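Local coordinates for protein putative nucleoside-diphosphate-sugar epimerase (Staphylococcus aureus subsp. aureus, PDB 3E48) that is of unknown function but probably binds NAD(P)H through a Rossmann-type fold and may act as a nucleoside-diphosphate-sugar epimerase, at residues A22-D26 and I182-K186; L51-N55 and F71-I76; N113-M117 and A241-M246. One frame throughout, in Å; residues are numbered along the deposited sequence.

Contact 1: A22-D26 and I182-K186; sequences ANHID and IAIIK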
ATOM      1  N   ALA B  22      17.571  10.965 -27.550  1.00 14.05           N
ATOM      2  CA  ALA B  22      17.302  12.204 -28.284  1.00 14.62           C
ATOM      3  C   ALA B  22      17.748  13.437 -27.498  1.00 15.44           C
ATOM      4  O   ALA B  22      18.152  14.439 -28.087  1.00 16.01           O
ATOM      5  CB  ALA B  22      15.817  12.308 -28.619  1.00 11.96           C
ATOM      6  N   ASN B  23      17.674  13.361 -26.170  1.00 13.86           N
ATOM      7  CA  ASN B  23      18.078  14.470 -25.308  1.00 14.49           C
ATOM      8  C   ASN B  23      19.556  14.413 -24.944  1.00 12.81           C
ATOM      9  O   ASN B  23      20.036  15.201 -24.129  1.00 16.10           O
ATOM     10  CB  ASN B  23      17.244  14.494 -24.023  1.00 18.67           C
ATOM     11  CG  ASN B  23      15.841  15.023 -24.249  1.00 18.68           C
ATOM     12  OD1 ASN B  23      14.954  14.305 -24.718  1.00 19.57           O
ATOM     13  ND2 ASN B  23      15.639  16.298 -23.930  1.00 18.54           N
ATOM     14  N   HIS B  24      20.264  13.465 -25.546  1.00 14.43           N
ATOM     15  CA  HIS B  24      21.693  13.288 -25.320  1.00 18.31           C
ATOM     16  C   HIS B  24      22.061  13.153 -23.838  1.00 21.47           C
ATOM     17  O   HIS B  24      23.014  13.775 -23.362  1.00 18.60           O
ATOM     18  CB  HIS B  24      22.450  14.461 -25.955  1.00 15.98           C
ATOM     19  CG  HIS B  24      22.062  14.727 -27.380  1.00 18.95           C
ATOM     20  ND1 HIS B  24      22.195  13.785 -28.378  1.00 23.18           N
ATOM     21  CD2 HIS B  24      21.539  15.828 -27.973  1.00 18.97           C
ATOM     22  CE1 HIS B  24      21.768  14.291 -29.522  1.00 15.60           C
ATOM     23  NE2 HIS B  24      21.365  15.529 -29.304  1.00 20.83           N
ATOM     24  N   ILE B  25      21.305  12.340 -23.103  1.00 20.91           N
ATOM     25  CA  ILE B  25      21.595  12.139 -21.688  1.00 15.31           C
ATOM     26  C   ILE B  25      22.776  11.177 -21.590  1.00 13.34           C
ATOM     27  O   ILE B  25      22.701  10.036 -22.040  1.00 15.72           O
ATOM     28  CB  ILE B  25      20.375  11.563 -20.938  1.00 14.36           C
ATOM     29  CG1 ILE B  25      19.184  12.519 -21.092  1.00 17.31           C
ATOM     30  CG2 ILE B  25      20.708  11.389 -19.461  1.00 11.12           C
ATOM     31  CD1 ILE B  25      17.895  12.027 -20.456  1.00 15.42           C
ATOM     32  N   ASP B  26      23.878  11.648 -21.017  1.00 18.54           N
ATOM     33  CA  ASP B  26      25.066  10.816 -20.900  1.00 19.32           C
ATOM     34  C   ASP B  26      25.046   9.969 -19.631  1.00 12.05           C
ATOM     35  O   ASP B  26      24.262  10.218 -18.712  1.00 15.44           O
ATOM     36  CB  ASP B  26      26.325  11.693 -20.929  1.00 31.56           C
ATOM     37  CG  ASP B  26      27.571  10.915 -21.305  1.00 33.16           C
ATOM     38  OD1 ASP B  26      27.523  10.161 -22.302  1.00 40.06           O
ATOM     39  OD2 ASP B  26      28.599  11.064 -20.615  1.00 46.16           O
ATOM     40  N   ILE B 182      11.516  12.019 -18.239  1.00  6.98           N
ATOM     41  CA  ILE B 182      12.757  12.579 -18.775  1.00  8.55           C
ATOM     42  C   ILE B 182      13.015  13.957 -18.162  1.00  7.10           C
ATOM     43  O   ILE B 182      14.143  14.282 -17.787  1.00  8.69           O
ATOM     44  CB  ILE B 182      12.682  12.715 -20.318  1.00  8.15           C
ATOM     45  CG1 ILE B 182      12.755  11.325 -20.970  1.00 10.98           C
ATOM     46  CG2 ILE B 182      13.791  13.633 -20.830  1.00  8.27           C
ATOM     47  CD1 ILE B 182      14.082  10.605 -20.789  1.00 14.28           C
ATOM     48  N   ALA B 183      11.962  14.760 -18.046  1.00  6.07           N
ATOM     49  CA  ALA B 183      12.096  16.094 -17.472  1.00  9.91           C
ATOM     50  C   ALA B 183      12.587  15.999 -16.031  1.00 12.15           C
ATOM     51  O   ALA B 183      13.398  16.812 -15.587  1.00  9.09           O
ATOM     52  CB  ALA B 183      10.759  16.832 -17.524  1.00  9.01           C
ATOM     53  N   ILE B 184      12.094  15.001 -15.301  1.00  8.09           N
ATOM     54  CA  ILE B 184      12.511  14.813 -13.917  1.00  7.72           C
ATOM     55  C   ILE B 184      13.980  14.402 -13.870  1.00  8.43           C
ATOM     56  O   ILE B 184      14.766  14.970 -13.113  1.00 11.55           O
ATOM     57  CB  ILE B 184      11.658  13.736 -13.224  1.00  6.85           C
ATOM     58  CG1 ILE B 184      10.203  14.213 -13.153  1.00  7.97           C
ATOM     59  CG2 ILE B 184      12.207  13.442 -11.829  1.00  8.86           C
ATOM     60  CD1 ILE B 184       9.239  13.190 -12.589  1.00 11.94           C
ATOM     61  N   ILE B 185      14.343  13.425 -14.694  1.00  9.56           N
ATOM     62  CA  ILE B 185      15.714  12.929 -14.752  1.00  9.51           C
ATOM     63  C   ILE B 185      16.718  14.043 -15.038  1.00 10.83           C
ATOM     64  O   ILE B 185      17.745  14.152 -14.368  1.00 11.73           O
ATOM     65  CB  ILE B 185      15.866  11.828 -15.842  1.00  9.59           C
ATOM     66  CG1 ILE B 185      15.071  10.583 -15.440  1.00  7.00           C
ATOM     67  CG2 ILE B 185      17.340  11.464 -16.024  1.00  7.54           C
ATOM     68  CD1 ILE B 185      15.032   9.500 -16.513  1.00  7.10           C
ATOM     69  N   LYS B 186      16.405  14.874 -16.028  1.00 10.18           N
ATOM     70  CA  LYS B 186      17.283  15.969 -16.437  1.00 15.53           C
ATOM     71  C   LYS B 186      17.456  17.093 -15.418  1.00 18.29           C
ATOM     72  O   LYS B 186      18.440  17.832 -15.475  1.00 20.44           O
ATOM     73  CB  LYS B 186      16.793  16.558 -17.763  1.00 11.90           C
ATOM     74  CG  LYS B 186      16.973  15.622 -18.956  1.00 14.78           C
ATOM     75  CD  LYS B 186      16.348  16.190 -20.219  1.00 16.09           C
ATOM     76  CE  LYS B 186      17.034  17.467 -20.676  1.00 22.29           C
ATOM     77  NZ  LYS B 186      16.342  18.039 -21.865  1.00 30.45           N
TER

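Contact 2: L51-N55 and F71-I76; sequences LDYFN and FIPSII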
ATOM      1  N   LEU B  51      19.603  -8.040 -16.303  1.00  8.98           N
ATOM      2  CA  LEU B  51      19.015  -8.011 -14.973  1.00 10.43           C
ATOM      3  C   LEU B  51      17.752  -8.866 -14.873  1.00 10.19           C
ATOM      4  O   LEU B  51      16.989  -8.984 -15.833  1.00 17.38           O
ATOM      5  CB  LEU B  51      18.685  -6.559 -14.611  1.00 15.21           C
ATOM      6  CG  LEU B  51      17.781  -6.272 -13.413  1.00 26.41           C
ATOM      7  CD1 LEU B  51      18.459  -6.716 -12.132  1.00 24.73           C
ATOM      8  CD2 LEU B  51      17.475  -4.780 -13.366  1.00 30.73           C
ATOM      9  N   ASP B  52      17.556  -9.469 -13.707  1.00  7.94           N
ATOM     10  CA  ASP B  52      16.382 -10.292 -13.419  1.00  7.96           C
ATOM     11  C   ASP B  52      15.816  -9.721 -12.122  1.00  6.12           C
ATOM     12  O   ASP B  52      16.426  -9.861 -11.062  1.00  7.95           O
ATOM     13  CB  ASP B  52      16.797 -11.755 -13.220  1.00 14.08           C
ATOM     14  CG  ASP B  52      15.648 -12.646 -12.754  1.00 18.66           C
ATOM     15  OD1 ASP B  52      15.900 -13.845 -12.514  1.00 16.23           O
ATOM     16  OD2 ASP B  52      14.502 -12.160 -12.624  1.00 12.56           O
ATOM     17  N   TYR B  53      14.666  -9.057 -12.214  1.00  5.07           N
ATOM     18  CA  TYR B  53      14.028  -8.451 -11.046  1.00  7.59           C
ATOM     19  C   TYR B  53      13.855  -9.380  -9.856  1.00  9.41           C
ATOM     20  O   TYR B  53      13.887  -8.936  -8.708  1.00 11.61           O
ATOM     21  CB  TYR B  53      12.635  -7.932 -11.396  1.00  7.11           C
ATOM     22  CG  TYR B  53      12.573  -6.618 -12.131  1.00 12.98           C
ATOM     23  CD1 TYR B  53      11.345  -6.008 -12.358  1.00  8.36           C
ATOM     24  CD2 TYR B  53      13.723  -5.984 -12.605  1.00 10.15           C
ATOM     25  CE1 TYR B  53      11.247  -4.803 -13.031  1.00 11.53           C
ATOM     26  CE2 TYR B  53      13.637  -4.767 -13.290  1.00 13.78           C
ATOM     27  CZ  TYR B  53      12.391  -4.186 -13.496  1.00 10.89           C
ATOM     28  OH  TYR B  53      12.280  -2.983 -14.156  1.00 11.70           O
ATOM     29  N   PHE B  54      13.660 -10.665 -10.127  1.00  8.34           N
ATOM     30  CA  PHE B  54      13.418 -11.615  -9.057  1.00  9.38           C
ATOM     31  C   PHE B  54      14.632 -12.397  -8.600  1.00 16.57           C
ATOM     32  O   PHE B  54      14.513 -13.456  -7.988  1.00 15.39           O
ATOM     33  CB  PHE B  54      12.275 -12.534  -9.474  1.00 11.78           C
ATOM     34  CG  PHE B  54      10.986 -11.797  -9.690  1.00  9.96           C
ATOM     35  CD1 PHE B  54      10.173 -11.470  -8.612  1.00 12.50           C
ATOM     36  CD2 PHE B  54      10.621 -11.368 -10.962  1.00 10.13           C
ATOM     37  CE1 PHE B  54       9.015 -10.720  -8.795  1.00 13.34           C
ATOM     38  CE2 PHE B  54       9.469 -10.619 -11.160  1.00 21.99           C
ATOM     39  CZ  PHE B  54       8.662 -10.292 -10.073  1.00 18.72           C
ATOM     40  N   ASN B  55      15.807 -11.857  -8.896  1.00 11.61           N
ATOM     41  CA  ASN B  55      17.052 -12.470  -8.466  1.00 10.14           C
ATOM     42  C   ASN B  55      17.805 -11.334  -7.794  1.00  6.82           C
ATOM     43  O   ASN B  55      18.337 -10.448  -8.462  1.00 12.22           O
ATOM     44  CB  ASN B  55      17.830 -13.014  -9.661  1.00 12.44           C
ATOM     45  CG  ASN B  55      19.101 -13.714  -9.248  1.00 14.98           C
ATOM     46  OD1 ASN B  55      20.027 -13.088  -8.738  1.00 14.47           O
ATOM     47  ND2 ASN B  55      19.149 -15.026  -9.453  1.00 24.07           N
ATOM     48  N   PHE B  71      13.189   2.949 -11.918  1.00  6.34           N
ATOM     49  CA  PHE B  71      12.573   1.626 -11.875  1.00  7.36           C
ATOM     50  C   PHE B  71      11.180   1.545 -12.473  1.00  5.47           C
ATOM     51  O   PHE B  71      10.280   2.274 -12.063  1.00  5.85           O
ATOM     52  CB  PHE B  71      12.502   1.157 -10.419  1.00  5.18           C
ATOM     53  CG  PHE B  71      12.088  -0.275 -10.253  1.00  6.09           C
ATOM     54  CD1 PHE B  71      13.016  -1.296 -10.428  1.00  9.08           C
ATOM     55  CD2 PHE B  71      10.775  -0.608  -9.927  1.00  7.09           C
ATOM     56  CE1 PHE B  71      12.647  -2.633 -10.283  1.00  9.21           C
ATOM     57  CE2 PHE B  71      10.391  -1.946  -9.778  1.00  8.17           C
ATOM     58  CZ  PHE B  71      11.334  -2.961  -9.957  1.00  8.06           C
ATOM     59  N   ILE B  72      11.016   0.650 -13.441  1.00  6.16           N
ATOM     60  CA  ILE B  72       9.725   0.422 -14.074  1.00  4.05           C
ATOM     61  C   ILE B  72       9.252  -0.948 -13.601  1.00  6.02           C
ATOM     62  O   ILE B  72       9.868  -1.966 -13.916  1.00  7.97           O
ATOM     63  CB  ILE B  72       9.844   0.410 -15.610  1.00  7.13           C
ATOM     64  CG1 ILE B  72      10.343   1.776 -16.087  1.00  6.23           C
ATOM     65  CG2 ILE B  72       8.494   0.069 -16.244  1.00  9.35           C
ATOM     66  CD1 ILE B  72      10.562   1.861 -17.581  1.00 10.17           C
ATOM     67  N   PRO B  73       8.160  -0.989 -12.822  1.00  6.75           N
ATOM     68  CA  PRO B  73       7.635  -2.267 -12.324  1.00  9.71           C
ATOM     69  C   PRO B  73       7.283  -3.242 -13.447  1.00  6.70           C
ATOM     70  O   PRO B  73       6.983  -2.827 -14.567  1.00  9.43           O
ATOM     71  CB  PRO B  73       6.396  -1.848 -11.535  1.00  6.01           C
ATOM     72  CG  PRO B  73       6.771  -0.502 -11.008  1.00  7.85           C
ATOM     73  CD  PRO B  73       7.442   0.145 -12.218  1.00  6.99           C
ATOM     74  N   SER B  74       7.321  -4.535 -13.137  1.00  8.06           N
ATOM     75  CA  SER B  74       6.980  -5.572 -14.109  1.00  8.72           C
ATOM     76  C   SER B  74       5.461  -5.712 -14.145  1.00  6.22           C
ATOM     77  O   SER B  74       4.754  -4.978 -13.454  1.00 10.30           O
ATOM     78  CB  SER B  74       7.594  -6.913 -13.702  1.00 13.23           C
ATOM     79  OG  SER B  74       6.961  -7.438 -12.540  1.00  9.55           O
ATOM     80  N   ILE B  75       4.959  -6.652 -14.945  1.00 10.30           N
ATOM     81  CA  ILE B  75       3.518  -6.876 -15.033  1.00 12.17           C
ATOM     82  C   ILE B  75       3.099  -8.145 -14.300  1.00 11.29           C
ATOM     83  O   ILE B  75       1.970  -8.601 -14.441  1.00 14.47           O
ATOM     84  CB  ILE B  75       3.030  -6.969 -16.506  1.00 16.80           C
ATOM     85  CG1 ILE B  75       3.978  -7.835 -17.334  1.00 28.54           C
ATOM     86  CG2 ILE B  75       2.914  -5.576 -17.102  1.00 28.81           C
ATOM     87  CD1 ILE B  75       3.868  -9.318 -17.067  1.00 33.61           C
ATOM     88  N   ILE B  76       4.013  -8.710 -13.517  1.00 11.75           N
ATOM     89  CA  ILE B  76       3.728  -9.926 -12.761  1.00 15.09           C
ATOM     90  C   ILE B  76       2.545  -9.718 -11.817  1.00 16.40           C
ATOM     91  O   ILE B  76       2.405  -8.653 -11.215  1.00 12.93           O
ATOM     92  CB  ILE B  76       4.953 -10.358 -11.920  1.00 14.08           C
ATOM     93  CG1 ILE B  76       6.126 -10.719 -12.843  1.00 19.94           C
ATOM     94  CG2 ILE B  76       4.586 -11.524 -11.011  1.00 20.53           C
ATOM     95  CD1 ILE B  76       5.839 -11.853 -13.808  1.00 18.45           C
TER

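Contact 3: N113-M117 and A241-M246; sequences NPFHM and ALLASM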
ATOM      1  N   ASN B 113      -8.645   1.186  -3.075  1.00  6.91           N
ATOM      2  CA  ASN B 113      -8.737   0.940  -4.508  1.00  6.56           C
ATOM      3  C   ASN B 113      -8.800  -0.569  -4.739  1.00  6.84           C
ATOM      4  O   ASN B 113      -7.898  -1.304  -4.340  1.00  8.05           O
ATOM      5  CB  ASN B 113      -7.535   1.547  -5.236  1.00  6.31           C
ATOM      6  CG  ASN B 113      -7.727   1.580  -6.735  1.00  8.99           C
ATOM      7  OD1 ASN B 113      -7.918   0.545  -7.359  1.00  8.44           O
ATOM      8  ND2 ASN B 113      -7.684   2.774  -7.322  1.00  6.25           N
ATOM      9  N   PRO B 114      -9.873  -1.047  -5.397  1.00  7.60           N
ATOM     10  CA  PRO B 114     -10.107  -2.461  -5.699  1.00  9.57           C
ATOM     11  C   PRO B 114      -9.221  -3.082  -6.776  1.00  7.92           C
ATOM     12  O   PRO B 114      -9.255  -4.300  -6.981  1.00  8.84           O
ATOM     13  CB  PRO B 114     -11.580  -2.484  -6.084  1.00 10.43           C
ATOM     14  CG  PRO B 114     -11.740  -1.188  -6.789  1.00 10.31           C
ATOM     15  CD  PRO B 114     -10.994  -0.225  -5.886  1.00  7.96           C
ATOM     16  N   PHE B 115      -8.441  -2.254  -7.468  1.00  8.42           N
ATOM     17  CA  PHE B 115      -7.543  -2.758  -8.502  1.00  7.75           C
ATOM     18  C   PHE B 115      -6.631  -3.808  -7.867  1.00  7.74           C
ATOM     19  O   PHE B 115      -5.999  -3.552  -6.840  1.00  7.34           O
ATOM     20  CB  PHE B 115      -6.702  -1.613  -9.090  1.00  5.55           C
ATOM     21  CG  PHE B 115      -5.729  -2.060 -10.147  1.00  9.59           C
ATOM     22  CD1 PHE B 115      -6.136  -2.928 -11.156  1.00 10.23           C
ATOM     23  CD2 PHE B 115      -4.409  -1.618 -10.134  1.00 10.82           C
ATOM     24  CE1 PHE B 115      -5.242  -3.353 -12.140  1.00  9.74           C
ATOM     25  CE2 PHE B 115      -3.504  -2.038 -11.114  1.00  9.87           C
ATOM     26  CZ  PHE B 115      -3.923  -2.906 -12.118  1.00 10.32           C
ATOM     27  N   HIS B 116      -6.556  -4.981  -8.492  1.00  7.64           N
ATOM     28  CA  HIS B 116      -5.756  -6.088  -7.981  1.00  9.09           C
ATOM     29  C   HIS B 116      -4.304  -5.779  -7.664  1.00  6.47           C
ATOM     30  O   HIS B 116      -3.706  -6.438  -6.816  1.00  7.88           O
ATOM     31  CB  HIS B 116      -5.812  -7.263  -8.956  1.00  9.28           C
ATOM     32  CG  HIS B 116      -7.061  -8.080  -8.847  1.00 12.13           C
ATOM     33  ND1 HIS B 116      -8.252  -7.567  -8.385  1.00 20.51           N
ATOM     34  CD2 HIS B 116      -7.309  -9.371  -9.178  1.00 13.59           C
ATOM     35  CE1 HIS B 116      -9.183  -8.507  -8.433  1.00 16.33           C
ATOM     36  NE2 HIS B 116      -8.636  -9.608  -8.911  1.00 22.83           N
HETATM   37  N   MSE B 117      -3.718  -4.797  -8.342  1.00  5.28           N
HETATM   38  CA  MSE B 117      -2.327  -4.479  -8.060  1.00  9.08           C
HETATM   39  C   MSE B 117      -2.163  -3.328  -7.076  1.00  4.29           C
HETATM   40  O   MSE B 117      -1.041  -2.903  -6.807  1.00  7.09           O
HETATM   41  CB  MSE B 117      -1.565  -4.166  -9.354  1.00  9.39           C
HETATM   42  CG  MSE B 117      -1.580  -5.295 -10.387  1.00  7.69           C
HETATM   43 SE   MSE B 117      -1.053  -7.032  -9.700  1.00 19.16          SE
HETATM   44  CE  MSE B 117       0.651  -6.506  -8.945  1.00  8.43           C
ATOM     45  N   ALA B 241      -9.929 -11.007 -14.171  1.00 17.97           N
ATOM     46  CA  ALA B 241     -10.471 -10.339 -12.995  1.00 21.43           C
ATOM     47  C   ALA B 241      -9.656  -9.097 -12.647  1.00 16.87           C
ATOM     48  O   ALA B 241     -10.187  -8.133 -12.095  1.00 16.35           O
ATOM     49  CB  ALA B 241     -10.497 -11.299 -11.810  1.00 15.58           C
ATOM     50  N   LEU B 242      -8.366  -9.122 -12.970  1.00 16.72           N
ATOM     51  CA  LEU B 242      -7.494  -7.987 -12.687  1.00 16.65           C
ATOM     52  C   LEU B 242      -7.866  -6.792 -13.558  1.00 14.18           C
ATOM     53  O   LEU B 242      -7.943  -5.661 -13.080  1.00 10.10           O
ATOM     54  CB  LEU B 242      -6.026  -8.374 -12.915  1.00 16.48           C
ATOM     55  CG  LEU B 242      -4.945  -7.295 -12.753  1.00 14.24           C
ATOM     56  CD1 LEU B 242      -3.617  -7.945 -12.404  1.00 20.29           C
ATOM     57  CD2 LEU B 242      -4.824  -6.479 -14.037  1.00 12.06           C
ATOM     58  N   LEU B 243      -8.097  -7.042 -14.843  1.00 18.32           N
ATOM     59  CA  LEU B 243      -8.463  -5.964 -15.750  1.00 10.99           C
ATOM     60  C   LEU B 243      -9.825  -5.404 -15.346  1.00 11.11           C
ATOM     61  O   LEU B 243     -10.035  -4.191 -15.345  1.00 12.09           O
ATOM     62  CB  LEU B 243      -8.516  -6.480 -17.187  1.00 10.84           C
ATOM     63  CG  LEU B 243      -8.590  -5.411 -18.279  1.00 18.84           C
ATOM     64  CD1 LEU B 243      -7.338  -4.537 -18.241  1.00 25.22           C
ATOM     65  CD2 LEU B 243      -8.724  -6.088 -19.627  1.00 21.11           C
ATOM     66  N   ALA B 244     -10.751  -6.293 -15.003  1.00 10.16           N
ATOM     67  CA  ALA B 244     -12.081  -5.867 -14.591  1.00  9.36           C
ATOM     68  C   ALA B 244     -11.996  -4.999 -13.335  1.00  9.90           C
ATOM     69  O   ALA B 244     -12.672  -3.977 -13.238  1.00  9.06           O
ATOM     70  CB  ALA B 244     -12.969  -7.086 -14.331  1.00 10.89           C
ATOM     71  N   SER B 245     -11.153  -5.397 -12.387  1.00 12.07           N
ATOM     72  CA  SER B 245     -11.011  -4.645 -11.141  1.00 10.72           C
ATOM     73  C   SER B 245     -10.492  -3.235 -11.401  1.00  8.87           C
ATOM     74  O   SER B 245     -10.764  -2.306 -10.634  1.00  7.92           O
ATOM     75  CB  SER B 245     -10.072  -5.373 -10.164  1.00 13.03           C
ATOM     76  OG  SER B 245      -8.707  -5.227 -10.518  1.00 12.01           O
HETATM   77  N   MSE B 246      -9.747  -3.071 -12.490  1.00  7.19           N
HETATM   78  CA  MSE B 246      -9.210  -1.764 -12.836  1.00  9.89           C
HETATM   79  C   MSE B 246     -10.365  -0.838 -13.223  1.00  8.68           C
HETATM   80  O   MSE B 246     -10.470   0.282 -12.725  1.00  7.82           O
HETATM   81  CB  MSE B 246      -8.204  -1.895 -13.987  1.00 11.47           C
HETATM   82  CG  MSE B 246      -7.401  -0.637 -14.272  1.00 12.22           C
HETATM   83 SE   MSE B 246      -5.915  -1.006 -15.468  1.00 22.38          SE
HETATM   84  CE  MSE B 246      -6.923  -1.150 -17.111  1.00 16.59           C
TER

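Contact 1: A22-D26 and I182-K186
A Schellman motif ends helix 11-22 here, in the Rossmann-type part of the chain. His-24 has positive phi and is its C-prime residue. Its turn lets the backbone N of Ile-25 reach back to the O of Ala-20 and sends the chain on toward strand 28-32. The contact joins this turn to residues 182-186 of helix 174-186.

Apolar packing forms its centre. Ile-25 points toward the helix. Ile-25 CD1 lies 4.1 Å from CD1 of Ile-182 and 4.0 Å from CG of Lys-186. The aliphatic part of the lysine thus extends the apolar surface begun by the isoleucine. Ile-182 also packs on Ile-16 and Ala-20 of helix 11-22. Ile-25 and Ile-185 both touch Ile-3 of strand 3-6, so the two segments meet against the sheet.

Asn-23, the first residue after helix 11-22, packs beside the Lys-186 chain. It points toward helix 174-186, with CB of Asn-23 4.3 Å from CD of Lys-186. Ile-182 and Lys-186 present neighbouring side chains because they are one helical turn apart: Lys-186 N donates to Ile-182 O at 2.9 Å.

Contact 2: L51-N55 and F71-I76
Leu-51 follows strand 47-50 and turns inward, packing on Met-59 and Ala-62 of helix 56-63. Asp-52 then shapes the loop. Asp-52 OD2 accepts from Phe-54 N at 3.0 Å, an Asx turn. A type I beta turn runs from Asp-52 to Asn-55, closed by Asn-55 N to Asp-52 O at 3.0 Å.

This turn presents Tyr-53 to segment 71-76. The Tyr-53 ring forms an offset stack with the Phe-71 ring, with centroids 4.7 Å apart and planes at 28°. At its tip, Tyr-53 OH donates to Ile-72 O at 2.6 Å. The same OH is hydrogen-bonded to Thr-6 OG1 of strand 3-6. The ring edge faces the backbone of Pro-73 and Ser-74.

Phe-54 lies further out. Phe-54 CE2 packs on Ile-76 CG1 at 3.7 Å, and the ring edge nears Ser-74 OG, which is hydrogen-bonded to Glu-85. Asn-55 ends the turn as N-cap of helix 56-63, its OD1 bonded to Ser-58 N.

Both loops leave the C-terminal ends of parallel strands, the edge where Rossmann folds bind the dinucleotide, so this is probably near the cofactor site. The chemistry is mixed: an offset stack packs Tyr-53 against Phe-71 at the end of strand 68-71, while the tyrosine hydroxyl adds a directional bond to Ile-72 O, and its bond to Thr-6 OG1 ties the pair to strand 3-6.

Contact 3: N113-M117 and A241-M246
The His-116 ring lies with one face over Leu-242 CA, a CH-pi contact 4.0 Å from CA to the ring centroid. It joins the loop before helix 118-131 of the Rossmann-type fold to helix 239-251 in the C-terminal part of the chain.

Ser-245 is the polar centre. Ser-245 OG accepts from His-116 N at 3.0 Å and donates to Leu-242 O, in its own helix, at 2.7 Å. The serine thus ties the loop backbone to a helix carbonyl. His-116 O is hydrogen-bonded to Ser-79 OG of helix 79-82.

Apolar contacts lie beside this link. Phe-115 CE1 meets Leu-242 CD2 at 3.7 Å, and Phe-115 CD1 meets CB of Met-246 at 3.7 Å. Met-246 is a selenomethionine, and its SE makes an oblique Met-aromatic contact, 4.7 Å from the Phe-115 ring centroid. The SE of selenomethionine Met-117 lies 3.8 Å from Leu-242 CD1. Pro-114 packs on Ser-129 of the second subunit, so the loop reaches the dimer interface.

Within the loop, Asn-113 forms an Asx turn: Asn-113 OD1 accepts from Phe-115 N at 2.8 Å.

Contacts 1 and 2 share a neighbour in strand 3-6. Contact 1 packs on Ile-3 at the start of this strand, and contact 2 bonds to Thr-6 at its end. Because its loops also follow the C-terminal ends of strands 47-50 and 68-71, contact 2 is probably at the edge where a Rossmann-type fold binds its cofactor. The centres of contacts 1 and 2 are 23 Å apart, their nearest atoms about 8 Å. Contact 3 adjoins contact 2: Ile-76 O packs on Met-117 CE at 3.6 Å, though the centres are 20 Å apart. Contact 3 brings in helix 239-251, from the C-terminal part of the chain. Contacts 1 and 3 lie on opposite sides of the chain's centre, 33 Å apart between centres.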